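Long-range contacts in Poly(Beta-D-mannuronate) lyase (Pseudopedobacter saltans, PDB 7O79), which probably cleaves alginate as a poly(beta-D-mannuronate) lyase of polysaccharide lyase family 6, built on a parallel beta-helix: residues S67-Y72 and Q92-Y97; G124-M129 and S151-V156. All coordinates share one frame; numbering follows the deposited sequence.

Contact 1: S67-Y72 and Q92-Y97; sequences SFDAPY and QFNSDY
The side-chain nitrogen of Asn94 is gripped twice: ND2 gives an almost straight bond to Asp69 OD1 (2.9 Å), which lies close to the amide plane, and another to a water 3.0 Å from ND2 that also meets Ser67 OG. The same amide accepts at OD1, on a lone pair, from Gln92 NE2, so its rotation is fixed from both ends. This is where two successive coils of the parallel beta-helix leave their strands, 65-68 and 89-93, and turn a corner. The backbones start in parallel register, Phe68 N bonding Gln92 O at 2.8 Å and Asn94 N returning to Phe68 O at 2.9 Å. On the sheet face opposite Ser67 and Gln92, turned into the helix interior, Phe68 and Phe93 form an offset stack with centroids 4.6 Å apart and planes at 7°. Nearly equal chi1 values (-66° and -69°) set both CG atoms anti to the carbonyl carbon, and the two side chains lie side by side. Phe122 extends the stack beyond Phe93, and Leu100 packs against both rings of the pair. Past the corner Tyr72 N reaches Asp96 O at 3.3 Å, and the two tyrosines cross obliquely, with Tyr72 CD1 3.6 Å from Tyr97 CB.

Contact 2: G124-M129 and S151-V156; sequences GNNNLM and SRYNTV. With PO4 (phosphate ion), chain B.
Segments 124-129 and 151-156 run parallel, one coil above the other, through a turn of the beta-helix and into its next strands. There Thr155 N bonds Asn127 O (2.9 Å) and Met129 N bonds Thr155 O (3.0 Å); back in the turn, Asn126 N reaches Arg152 O. Asn127 and Asn154 lie side by side and point the same way, their amide planes 22° apart, in the asparagine stack known from turns of parallel beta-helices. Asn154 OD1 takes two donors, Asn127 N at 2.9 Å in the carbonyl plane and Asn127 ND2 at 3.0 Å, tilted well out of it. Asn154 ND2 meets Gly124 O at 2.9 Å and has a second acceptor in Asn146. An alanine in place of Asn154 would probably leave Gly124 O, Asn127 N and Asn127 ND2 without this side-chain partner and the turn less firmly tied. Inside the helix, Met129 bends at chi3 (63°), which brings CE to 3.8 Å from Val156 CG1. On the outer side Asn125 OD1 accepts from Arg152 N at 2.8 Å. The guanidinium of Arg152 pairs with Asp189 and also holds a phosphate, NH2 lying 3.1 Å from its O1. The buried amide of Asn154 thus gives to one backbone carbonyl and takes from one backbone N-H, which probably offsets the cost of burying a polar group in the turn.

Contacts 1 and 2 follow one another along the chain and join consecutive coils at the same corner of the beta-helix, their centres about 10 Å apart. They touch directly: Tyr97 N lies 2.9 Å from Asn125 O, and Asp96 OD1 lies 2.9 Å from Asn125 N, probably hydrogen bonds in both cases. The asparagine stack of contact 2 reaches back as well, Asn127 donating from ND2 to Ser95 O just as Asn154 donates to Gly124 O. Tyr72, Tyr97, Asn126 and Tyr153 all adopt the left-handed helical backbone conformation, so the turn repeats over four coils. The phosphate at Arg152 probably comes from the crystallisation liquor, so its place there is not evidence of where substrate binds.

Contact 1: S67-Y72 and Q92-Y97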
# COMPACT_ATOMS: atom_id res chain seq x y z
N SER A 67 -7.23 2.61 20.49
CA SER A 67 -5.91 3.22 20.44
C SER A 67 -4.95 2.39 21.28
O SER A 67 -5.20 2.17 22.46
CB SER A 67 -5.94 4.66 20.97
OG SER A 67 -6.75 5.47 20.14
N PHE A 68 -3.86 1.93 20.66
CA PHE A 68 -2.77 1.27 21.37
C PHE A 68 -1.84 2.37 21.88
O PHE A 68 -1.13 2.99 21.09
CB PHE A 68 -1.99 0.33 20.45
CG PHE A 68 -2.76 -0.86 19.95
CD1 PHE A 68 -3.52 -0.78 18.80
CD2 PHE A 68 -2.69 -2.08 20.59
CE1 PHE A 68 -4.22 -1.88 18.30
CE2 PHE A 68 -3.37 -3.19 20.11
CZ PHE A 68 -4.14 -3.09 18.96
N ASP A 69 -1.84 2.63 23.19
CA ASP A 69 -1.09 3.77 23.72
C ASP A 69 -0.02 3.37 24.73
O ASP A 69 0.41 4.21 25.52
CB ASP A 69 -2.02 4.80 24.36
CG ASP A 69 -3.09 5.31 23.40
OD1 ASP A 69 -2.84 5.35 22.17
OD2 ASP A 69 -4.19 5.66 23.87
N ALA A 70 0.40 2.10 24.72
CA ALA A 70 1.55 1.63 25.48
C ALA A 70 2.08 0.37 24.80
O ALA A 70 1.35 -0.27 24.03
CB ALA A 70 1.18 1.36 26.95
N PRO A 71 3.35 0.02 25.01
CA PRO A 71 3.94 -1.07 24.22
C PRO A 71 3.51 -2.45 24.70
O PRO A 71 3.02 -2.64 25.82
CB PRO A 71 5.45 -0.88 24.42
CG PRO A 71 5.56 -0.22 25.76
CD PRO A 71 4.35 0.70 25.85
N TYR A 72 3.68 -3.42 23.79
CA TYR A 72 3.46 -4.85 24.06
C TYR A 72 2.02 -5.17 24.42
O TYR A 72 1.75 -5.96 25.33
CB TYR A 72 4.42 -5.39 25.14
CG TYR A 72 5.80 -4.81 25.06
CD1 TYR A 72 6.59 -5.02 23.92
CD2 TYR A 72 6.33 -4.06 26.10
CE1 TYR A 72 7.87 -4.49 23.84
CE2 TYR A 72 7.61 -3.53 26.02
CZ TYR A 72 8.37 -3.76 24.89
OH TYR A 72 9.64 -3.23 24.81
N GLN A 92 -5.83 2.75 16.04
CA GLN A 92 -4.61 3.55 15.97
C GLN A 92 -3.49 2.93 16.80
O GLN A 92 -3.67 2.64 17.99
CB GLN A 92 -4.89 4.99 16.41
CG GLN A 92 -3.74 5.93 16.09
CD GLN A 92 -4.17 7.39 15.98
OE1 GLN A 92 -5.31 7.70 15.62
NE2 GLN A 92 -3.26 8.30 16.34
N PHE A 93 -2.33 2.72 16.16
CA PHE A 93 -1.12 2.22 16.82
C PHE A 93 -0.28 3.43 17.21
O PHE A 93 0.43 3.99 16.37
CB PHE A 93 -0.32 1.29 15.90
CG PHE A 93 -1.00 -0.05 15.60
CD1 PHE A 93 -1.93 -0.16 14.58
CD2 PHE A 93 -0.66 -1.19 16.33
CE1 PHE A 93 -2.54 -1.38 14.29
CE2 PHE A 93 -1.27 -2.43 16.04
CZ PHE A 93 -2.20 -2.53 15.02
N ASN A 94 -0.34 3.82 18.48
CA ASN A 94 0.40 4.99 18.96
C ASN A 94 1.67 4.63 19.73
O ASN A 94 2.31 5.53 20.28
CB ASN A 94 -0.48 5.86 19.86
CG ASN A 94 -1.53 6.62 19.08
OD1 ASN A 94 -1.22 7.22 18.05
ND2 ASN A 94 -2.77 6.61 19.58
N SER A 95 2.04 3.36 19.77
CA SER A 95 3.16 2.91 20.60
C SER A 95 3.94 1.87 19.79
O SER A 95 3.84 1.82 18.56
CB SER A 95 2.64 2.38 21.94
OG SER A 95 3.70 2.23 22.87
N ASP A 96 4.71 1.02 20.47
CA ASP A 96 5.60 0.07 19.81
C ASP A 96 5.26 -1.37 20.17
O ASP A 96 4.78 -1.65 21.27
CB ASP A 96 7.08 0.30 20.13
CG ASP A 96 7.51 1.75 19.99
OD1 ASP A 96 6.99 2.46 19.10
OD2 ASP A 96 8.43 2.15 20.73
N TYR A 97 5.51 -2.27 19.21
CA TYR A 97 5.40 -3.71 19.44
C TYR A 97 4.01 -4.10 19.94
O TYR A 97 3.88 -4.93 20.85
CB TYR A 97 6.49 -4.19 20.40
CG TYR A 97 7.82 -4.43 19.72
CD1 TYR A 97 8.00 -5.55 18.91
CD2 TYR A 97 8.89 -3.55 19.88
CE1 TYR A 97 9.21 -5.79 18.28
CE2 TYR A 97 10.10 -3.78 19.25
CZ TYR A 97 10.26 -4.91 18.46
OH TYR A 97 11.45 -5.17 17.81
O HOH W 1 -5.48 7.84 19.32

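Contact 2: G124-M129 and S151-V156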
# COMPACT_ATOMS: atom_id res chain seq x y z
N GLY A 124 3.84 4.60 15.27
CA GLY A 124 4.72 3.97 16.24
C GLY A 124 5.44 2.83 15.55
O GLY A 124 5.24 2.58 14.35
N ASN A 125 6.27 2.11 16.30
CA ASN A 125 7.23 1.21 15.66
C ASN A 125 7.00 -0.27 15.95
O ASN A 125 6.50 -0.66 17.00
CB ASN A 125 8.67 1.59 16.04
CG ASN A 125 8.94 3.06 15.84
OD1 ASN A 125 9.03 3.53 14.70
ND2 ASN A 125 9.09 3.79 16.94
N ASN A 126 7.39 -1.08 14.98
CA ASN A 126 7.39 -2.54 15.13
C ASN A 126 6.01 -3.10 15.49
O ASN A 126 5.90 -4.08 16.22
CB ASN A 126 8.44 -2.97 16.16
CG ASN A 126 9.80 -2.37 15.87
OD1 ASN A 126 10.08 -1.23 16.24
ND2 ASN A 126 10.63 -3.11 15.17
N ASN A 127 4.96 -2.52 14.94
CA ASN A 127 3.62 -3.03 15.17
C ASN A 127 3.20 -4.03 14.09
O ASN A 127 3.71 -4.04 12.97
CB ASN A 127 2.61 -1.88 15.25
CG ASN A 127 2.96 -0.87 16.36
OD1 ASN A 127 2.76 -1.15 17.54
ND2 ASN A 127 3.47 0.30 15.97
N LEU A 128 2.24 -4.89 14.45
CA LEU A 128 1.80 -5.99 13.60
C LEU A 128 0.28 -6.05 13.55
O LEU A 128 -0.38 -5.99 14.59
CB LEU A 128 2.35 -7.32 14.11
CG LEU A 128 1.93 -8.58 13.36
CD1 LEU A 128 2.27 -8.52 11.89
CD2 LEU A 128 2.62 -9.77 14.00
N MET A 129 -0.27 -6.12 12.34
CA MET A 129 -1.68 -6.42 12.09
C MET A 129 -1.76 -7.65 11.20
O MET A 129 -1.20 -7.64 10.10
CB MET A 129 -2.41 -5.28 11.38
CG MET A 129 -3.93 -5.38 11.48
SD MET A 129 -4.85 -3.90 10.94
CE MET A 129 -4.41 -3.79 9.19
N SER A 151 7.47 6.02 12.86
CA SER A 151 6.55 4.90 12.61
C SER A 151 7.20 3.94 11.59
O SER A 151 6.85 3.83 10.41
CB SER A 151 5.19 5.43 12.15
OG SER A 151 4.25 4.41 11.91
N ARG A 152 8.20 3.18 12.06
CA ARG A 152 9.00 2.30 11.23
C ARG A 152 8.75 0.85 11.61
O ARG A 152 8.40 0.55 12.76
CB ARG A 152 10.49 2.61 11.38
CG ARG A 152 10.90 4.00 10.97
CD ARG A 152 12.39 4.23 11.17
NE ARG A 152 12.84 5.47 10.53
CZ ARG A 152 12.63 6.69 11.03
NH1 ARG A 152 13.07 7.77 10.38
NH2 ARG A 152 11.98 6.83 12.17
N TYR A 153 8.97 -0.05 10.63
CA TYR A 153 8.95 -1.51 10.83
C TYR A 153 7.57 -2.04 11.22
O TYR A 153 7.45 -2.99 11.99
CB TYR A 153 10.01 -1.96 11.85
CG TYR A 153 11.42 -1.77 11.34
CD1 TYR A 153 12.01 -2.73 10.51
CD2 TYR A 153 12.17 -0.66 11.69
CE1 TYR A 153 13.30 -2.56 10.02
CE2 TYR A 153 13.46 -0.48 11.21
CZ TYR A 153 14.01 -1.43 10.39
OH TYR A 153 15.28 -1.24 9.92
N ASN A 154 6.52 -1.43 10.71
CA ASN A 154 5.18 -1.96 10.88
C ASN A 154 4.87 -2.94 9.76
O ASN A 154 5.38 -2.83 8.65
CB ASN A 154 4.17 -0.81 10.92
CG ASN A 154 4.43 0.15 12.07
OD1 ASN A 154 4.56 -0.28 13.22
ND2 ASN A 154 4.48 1.46 11.77
N THR A 155 4.05 -3.94 10.09
CA THR A 155 3.80 -5.07 9.19
C THR A 155 2.30 -5.33 9.17
O THR A 155 1.66 -5.36 10.22
CB THR A 155 4.57 -6.32 9.65
OG1 THR A 155 5.98 -6.09 9.52
CG2 THR A 155 4.21 -7.55 8.80
N VAL A 156 1.74 -5.49 7.97
CA VAL A 156 0.35 -5.87 7.78
C VAL A 156 0.37 -7.12 6.90
O VAL A 156 0.84 -7.07 5.76
CB VAL A 156 -0.46 -4.75 7.11
CG1 VAL A 156 -1.87 -5.25 6.73
CG2 VAL A 156 -0.50 -3.48 7.98
P PO4 B . 11.92 10.75 12.35
O1 PO4 B . 10.92 9.69 11.91
O2 PO4 B . 12.44 10.38 13.73
O3 PO4 B . 11.21 12.08 12.40
O4 PO4 B . 13.08 10.89 11.39
O HOH W 2 11.05 5.20 14.15
O HOH W 3 6.49 -5.51 12.36